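Local coordinates for nucleoprotein (Human coronavirus NL63, PDB 5N4K), which probably packages the positive-strand viral RNA genome into a helical ribonucleocapsid, the part here being its N-terminal RNA-binding domain, at residues P34-P48 with P135-V148. Residues are numbered along the deposited sequence; the frame is centred on the assembly and turned at random.
Sequences PLLVSSDKAPYRVIP and PKFSIALPPELSVV. With SO4 (sulfate ion), chain H.
In the antiparallel sheet of the coronavirus nucleocapsid N-terminal domain, strand 35-37 pairs with strand 145-147, one of the two outermost within this chain, and strand 80-90 pairs with the other edge of strand 35-37. Leu36 and Ser146 form the hydrogen-bonded pair: Leu36 N reaches Ser146 O at 2.8 Å, and Ser146 N returns to Leu36 O at 3.2 Å. Beyond the strand ends the pairing continues through Val148 N to Pro34 O and Ser38 N to Glu144 O. One water donates to Leu36 O and also hydrogen-bonds Ser146 OG, bridging the two segments beside the pair.

Leu145 extends its two methyls into the buried side: CD2 lies 3.7 Å from Val37 CG2, the two side chains running side by side, while CD1 lies 4.0 Å from Ile47 CG1, those side chains crossing at about a right angle. Ile47 in turn packs on Trp66 and Val111. Further along, Pro48 CG sits 3.7 Å from Pro142 CG, and Ile139 CD1 touches the Pro48 ring at CB.

Glu144 bends at chi2 (85°), passing its carboxylate beside Val46 CG1, 3.8 Å from Glu144 CD. In one of two Lys41 conformers, the extended chain forms a salt bridge, its NZ 2.9 Å from Glu144 OE2 and approaching from above the carboxylate plane, 40° out of it.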
loop_
_atom_site.group_PDB
_atom_site.type_symbol
_atom_site.label_atom_id
_atom_site.label_comp_id
_atom_site.label_asym_id
_atom_site.label_seq_id
_atom_site.Cartn_x
_atom_site.Cartn_y
_atom_site.Cartn_z
ATOM N N PRO A 34 -10.663 0.571 -9.745
ATOM C CA PRO A 34 -11.082 0.569 -8.330
ATOM C C PRO A 34 -12.567 0.747 -8.166
ATOM O O PRO A 34 -13.297 1.186 -9.087
ATOM C CB PRO A 34 -10.327 1.732 -7.733
ATOM C CG PRO A 34 -10.125 2.682 -8.886
ATOM C CD PRO A 34 -10.007 1.831 -10.087
ATOM N N LEU A 35 -13.041 0.479 -6.944
ATOM C CA LEU A 35 -14.338 0.911 -6.491
ATOM C C LEU A 35 -14.106 2.110 -5.574
ATOM O O LEU A 35 -13.045 2.274 -4.912
ATOM C CB LEU A 35 -15.087 -0.156 -5.717
ATOM C CG LEU A 35 -15.177 -1.466 -6.453
ATOM C CD1 LEU A 35 -15.874 -2.502 -5.514
ATOM C CD2 LEU A 35 -15.863 -1.318 -7.762
ATOM N N LEU A 36 -15.171 2.933 -5.447
ATOM C CA LEU A 36 -15.209 4.026 -4.534
ATOM C C LEU A 36 -16.122 3.636 -3.341
ATOM O O LEU A 36 -17.195 3.094 -3.559
ATOM C CB LEU A 36 -15.800 5.231 -5.348
ATOM C CG LEU A 36 -15.562 6.526 -4.694
ATOM C CD1 LEU A 36 -14.080 6.954 -4.753
ATOM C CD2 LEU A 36 -16.465 7.544 -5.431
ATOM N N VAL A 37 -15.703 3.972 -2.130
ATOM C CA VAL A 37 -16.492 3.686 -0.931
ATOM C C VAL A 37 -17.069 4.983 -0.423
ATOM O O VAL A 37 -16.351 5.782 0.179
ATOM C CB VAL A 37 -15.664 3.033 0.155
ATOM C CG1 VAL A 37 -16.575 2.539 1.248
ATOM C CG2 VAL A 37 -14.947 1.808 -0.355
ATOM N N SER A 38 -18.368 5.204 -0.711
ATOM C CA SER A 38 -19.002 6.447 -0.273
ATOM C C SER A 38 -19.675 6.203 1.101
ATOM O O SER A 38 -19.427 5.158 1.795
ATOM C CB SER A 38 -19.919 6.941 -1.384
ATOM O OG SER A 38 -19.122 7.223 -2.566
ATOM N N SER A 39 -20.591 7.025 1.494
ATOM C CA SER A 39 -21.106 6.988 2.916
ATOM C C SER A 39 -20.028 6.903 4.072
ATOM O O SER A 39 -18.856 7.209 3.840
ATOM C CB SER A 39 -22.227 5.949 3.032
ATOM O OG SER A 39 -23.097 6.183 4.111
ATOM N N ASP A 40 -20.437 6.542 5.306
ATOM C CA ASP A 40 -19.540 6.615 6.480
ATOM C C ASP A 40 -18.725 5.330 6.819
ATOM O O ASP A 40 -17.511 5.378 7.185
ATOM C CB ASP A 40 -20.288 7.147 7.752
ATOM C CG ASP A 40 -21.744 6.620 7.934
ATOM O OD1 ASP A 40 -22.207 5.653 7.292
ATOM O OD2 ASP A 40 -22.467 7.234 8.752
ATOM N N LYS A 41 -19.371 4.206 6.568
ATOM C CA LYS A 41 -18.921 2.888 7.047
ATOM C C LYS A 41 -17.545 2.474 6.511
ATOM O O LYS A 41 -17.172 2.785 5.362
ATOM C CB LYS A 41 -19.933 1.801 6.668
ATOM C CG LYS A 41 -21.391 1.973 7.166
ATOM C CD LYS A 41 -22.302 1.020 6.380
ATOM C CE LYS A 41 -23.796 1.159 6.657
ATOM N NZ LYS A 41 -24.601 0.217 5.809
ATOM N N ALA A 42 -16.868 1.702 7.314
ATOM C CA ALA A 42 -15.578 1.104 6.934
ATOM C C ALA A 42 -15.732 0.193 5.721
ATOM O O ALA A 42 -16.630 -0.606 5.602
ATOM C CB ALA A 42 -15.007 0.294 8.033
ATOM N N PRO A 43 -14.711 0.235 4.852
ATOM C CA PRO A 43 -14.672 -0.719 3.752
ATOM C C PRO A 43 -14.845 -2.164 4.177
ATOM O O PRO A 43 -15.537 -2.976 3.496
ATOM C CB PRO A 43 -13.333 -0.401 3.064
ATOM C CG PRO A 43 -13.108 1.077 3.359
ATOM C CD PRO A 43 -13.552 1.171 4.783
ATOM N N TYR A 44 -14.171 -2.571 5.280
ATOM C CA TYR A 44 -14.367 -3.928 5.725
ATOM C C TYR A 44 -15.807 -4.367 6.068
ATOM O O TYR A 44 -16.084 -5.544 6.024
ATOM C CB TYR A 44 -13.368 -4.331 6.880
ATOM C CG TYR A 44 -13.545 -3.571 8.160
ATOM C CD1 TYR A 44 -14.651 -3.914 9.017
ATOM C CD2 TYR A 44 -12.739 -2.539 8.550
ATOM C CE1 TYR A 44 -14.839 -3.250 10.225
ATOM C CE2 TYR A 44 -12.953 -1.861 9.754
ATOM C CZ TYR A 44 -14.008 -2.233 10.570
ATOM O OH TYR A 44 -14.204 -1.531 11.754
ATOM N N ARG A 45 -16.603 -3.365 6.372
ATOM C CA ARG A 45 -18.013 -3.561 6.702
ATOM C C ARG A 45 -18.889 -3.667 5.476
ATOM O O ARG A 45 -19.835 -4.466 5.417
ATOM C CB ARG A 45 -18.476 -2.392 7.600
ATOM C CG ARG A 45 -18.749 -2.773 9.056
ATOM C CD ARG A 45 -20.252 -2.608 9.381
ATOM N NE ARG A 45 -20.524 -1.329 10.050
ATOM C CZ ARG A 45 -21.654 -0.620 9.969
ATOM N NH1 ARG A 45 -22.673 -1.010 9.214
ATOM N NH2 ARG A 45 -21.730 0.525 10.627
ATOM N N VAL A 46 -18.580 -2.912 4.435
ATOM C CA VAL A 46 -19.426 -2.830 3.323
ATOM C C VAL A 46 -19.153 -3.759 2.180
ATOM O O VAL A 46 -19.996 -4.030 1.325
ATOM C CB VAL A 46 -19.689 -1.395 2.797
ATOM C CG1 VAL A 46 -20.358 -0.538 3.915
ATOM C CG2 VAL A 46 -18.472 -0.781 2.244
ATOM N N ILE A 47 -17.907 -4.236 2.061
ATOM C CA ILE A 47 -17.570 -5.056 0.964
ATOM C C ILE A 47 -17.979 -6.490 1.257
ATOM O O ILE A 47 -17.498 -7.083 2.260
ATOM C CB ILE A 47 -16.017 -5.002 0.725
ATOM C CG1 ILE A 47 -15.613 -3.613 0.254
ATOM C CG2 ILE A 47 -15.552 -6.140 -0.186
ATOM C CD1 ILE A 47 -14.112 -3.342 0.239
ATOM N N PRO A 48 -18.903 -7.087 0.475
ATOM C CA PRO A 48 -19.361 -8.478 0.764
ATOM C C PRO A 48 -18.216 -9.484 0.727
ATOM O O PRO A 48 -17.233 -9.325 0.002
ATOM C CB PRO A 48 -20.371 -8.767 -0.334
ATOM C CG PRO A 48 -20.833 -7.387 -0.716
ATOM C CD PRO A 48 -19.639 -6.525 -0.677
ATOM N N PRO A 135 -14.516 -3.924 -13.258
ATOM C CA PRO A 135 -14.889 -5.192 -12.600
ATOM C C PRO A 135 -16.364 -5.485 -12.640
ATOM O O PRO A 135 -17.149 -4.589 -12.332
ATOM C CB PRO A 135 -14.395 -4.945 -11.201
ATOM C CG PRO A 135 -14.510 -3.527 -10.937
ATOM C CD PRO A 135 -14.192 -2.880 -12.293
ATOM N N LYS A 136 -16.722 -6.692 -12.988
ATOM C CA LYS A 136 -18.137 -7.123 -12.979
ATOM C C LYS A 136 -18.262 -8.225 -11.915
ATOM O O LYS A 136 -17.306 -9.010 -11.732
ATOM C CB LYS A 136 -18.482 -7.720 -14.348
ATOM C CG LYS A 136 -18.406 -6.686 -15.465
ATOM C CD LYS A 136 -19.674 -5.913 -15.561
ATOM C CE LYS A 136 -20.644 -6.796 -16.390
ATOM N NZ LYS A 136 -22.093 -6.958 -16.065
ATOM N N PHE A 137 -19.461 -8.321 -11.358
ATOM C CA PHE A 137 -19.757 -9.171 -10.206
ATOM C C PHE A 137 -20.980 -10.049 -10.425
ATOM O O PHE A 137 -21.928 -9.681 -11.182
ATOM C CB PHE A 137 -19.894 -8.375 -8.953
ATOM C CG PHE A 137 -18.694 -7.470 -8.666
ATOM C CD1 PHE A 137 -17.508 -7.986 -8.210
ATOM C CD2 PHE A 137 -18.778 -6.121 -8.930
ATOM C CE1 PHE A 137 -16.407 -7.159 -7.954
ATOM C CE2 PHE A 137 -17.664 -5.293 -8.707
ATOM C CZ PHE A 137 -16.499 -5.840 -8.225
ATOM N N SER A 138 -21.030 -11.094 -9.672
ATOM C CA SER A 138 -22.187 -12.047 -9.571
ATOM C C SER A 138 -23.260 -11.633 -8.583
ATOM O O SER A 138 -24.321 -12.295 -8.438
ATOM C CB SER A 138 -21.608 -13.438 -9.062
ATOM O OG SER A 138 -20.629 -13.857 -9.884
ATOM N N ILE A 139 -23.016 -10.610 -7.827
ATOM C CA ILE A 139 -23.853 -10.057 -6.820
ATOM C C ILE A 139 -24.041 -8.560 -7.080
ATOM O O ILE A 139 -23.209 -7.957 -7.736
ATOM C CB ILE A 139 -23.354 -10.276 -5.375
ATOM C CG1 ILE A 139 -21.944 -9.739 -5.204
ATOM C CG2 ILE A 139 -23.263 -11.740 -5.027
ATOM C CD1 ILE A 139 -21.527 -9.623 -3.721
ATOM N N ALA A 140 -25.088 -7.975 -6.547
ATOM C CA ALA A 140 -25.320 -6.536 -6.566
ATOM C C ALA A 140 -24.233 -5.865 -5.741
ATOM O O ALA A 140 -23.829 -6.395 -4.736
ATOM C CB ALA A 140 -26.689 -6.177 -6.011
ATOM N N LEU A 141 -23.791 -4.699 -6.157
ATOM C CA LEU A 141 -23.000 -3.844 -5.272
ATOM C C LEU A 141 -23.828 -3.271 -4.228
ATOM O O LEU A 141 -24.938 -2.735 -4.515
ATOM C CB LEU A 141 -22.368 -2.690 -6.014
ATOM C CG LEU A 141 -21.165 -3.025 -6.850
ATOM C CD1 LEU A 141 -20.608 -1.861 -7.640
ATOM C CD2 LEU A 141 -20.006 -3.651 -6.117
ATOM N N PRO A 142 -23.421 -3.295 -2.976
ATOM C CA PRO A 142 -24.069 -2.510 -1.952
ATOM C C PRO A 142 -24.115 -1.028 -2.258
ATOM O O PRO A 142 -23.297 -0.541 -3.019
ATOM C CB PRO A 142 -23.207 -2.817 -0.688
ATOM C CG PRO A 142 -22.499 -4.127 -1.012
ATOM C CD PRO A 142 -22.198 -3.996 -2.450
ATOM N N PRO A 143 -25.049 -0.308 -1.576
ATOM C CA PRO A 143 -25.245 1.110 -1.919
ATOM C C PRO A 143 -24.004 1.964 -1.748
ATOM O O PRO A 143 -23.816 2.967 -2.442
ATOM C CB PRO A 143 -26.340 1.522 -0.947
ATOM C CG PRO A 143 -27.055 0.341 -0.632
ATOM C CD PRO A 143 -26.047 -0.790 -0.591
ATOM N N GLU A 144 -23.108 1.569 -0.848
ATOM C CA GLU A 144 -21.891 2.373 -0.553
ATOM C C GLU A 144 -20.740 2.163 -1.518
ATOM O O GLU A 144 -19.761 2.880 -1.395
ATOM C CB GLU A 144 -21.417 2.000 0.839
ATOM C CG GLU A 144 -22.400 2.206 1.976
ATOM C CD GLU A 144 -23.376 1.047 2.207
ATOM O OE1 GLU A 144 -23.427 0.010 1.442
ATOM O OE2 GLU A 144 -24.163 1.283 3.187
ATOM N N LEU A 145 -20.859 1.249 -2.441
ATOM C CA LEU A 145 -19.828 0.925 -3.403
ATOM C C LEU A 145 -20.238 1.301 -4.864
ATOM O O LEU A 145 -21.380 1.061 -5.257
ATOM C CB LEU A 145 -19.475 -0.586 -3.413
ATOM C CG LEU A 145 -18.874 -1.076 -2.109
ATOM C CD1 LEU A 145 -18.545 -2.548 -2.321
ATOM C CD2 LEU A 145 -17.602 -0.349 -1.776
ATOM N N SER A 146 -19.308 1.911 -5.579
ATOM C CA SER A 146 -19.521 2.175 -7.025
ATOM C C SER A 146 -18.261 2.032 -7.796
ATOM O O SER A 146 -17.154 2.180 -7.254
ATOM C CB SER A 146 -20.092 3.613 -7.165
ATOM O OG SER A 146 -19.201 4.584 -6.762
ATOM N N VAL A 147 -18.380 1.664 -9.045
ATOM C CA VAL A 147 -17.194 1.534 -9.854
ATOM C C VAL A 147 -16.697 2.911 -10.260
ATOM O O VAL A 147 -17.490 3.823 -10.604
ATOM C CB VAL A 147 -17.421 0.701 -11.097
ATOM C CG1 VAL A 147 -16.166 0.686 -11.941
ATOM C CG2 VAL A 147 -17.915 -0.677 -10.766
ATOM N N VAL A 148 -15.422 3.097 -10.248
ATOM C CA VAL A 148 -14.768 4.255 -10.801
ATOM C C VAL A 148 -14.619 3.953 -12.326
ATOM O O VAL A 148 -13.956 2.961 -12.758
ATOM C CB VAL A 148 -13.431 4.529 -10.072
ATOM C CG1 VAL A 148 -12.748 5.724 -10.712
ATOM C CG2 VAL A 148 -13.671 4.757 -8.584
HETATM S S SO4 H . -15.521 -4.898 13.813
HETATM O O1 SO4 H . -16.208 -5.131 15.101
HETATM O O2 SO4 H . -16.379 -5.436 12.722
HETATM O O3 SO4 H . -15.376 -3.450 13.546
HETATM O O4 SO4 H . -14.187 -5.539 13.954
HETATM O O HOH W 1 -19.291 4.850 -4.054
#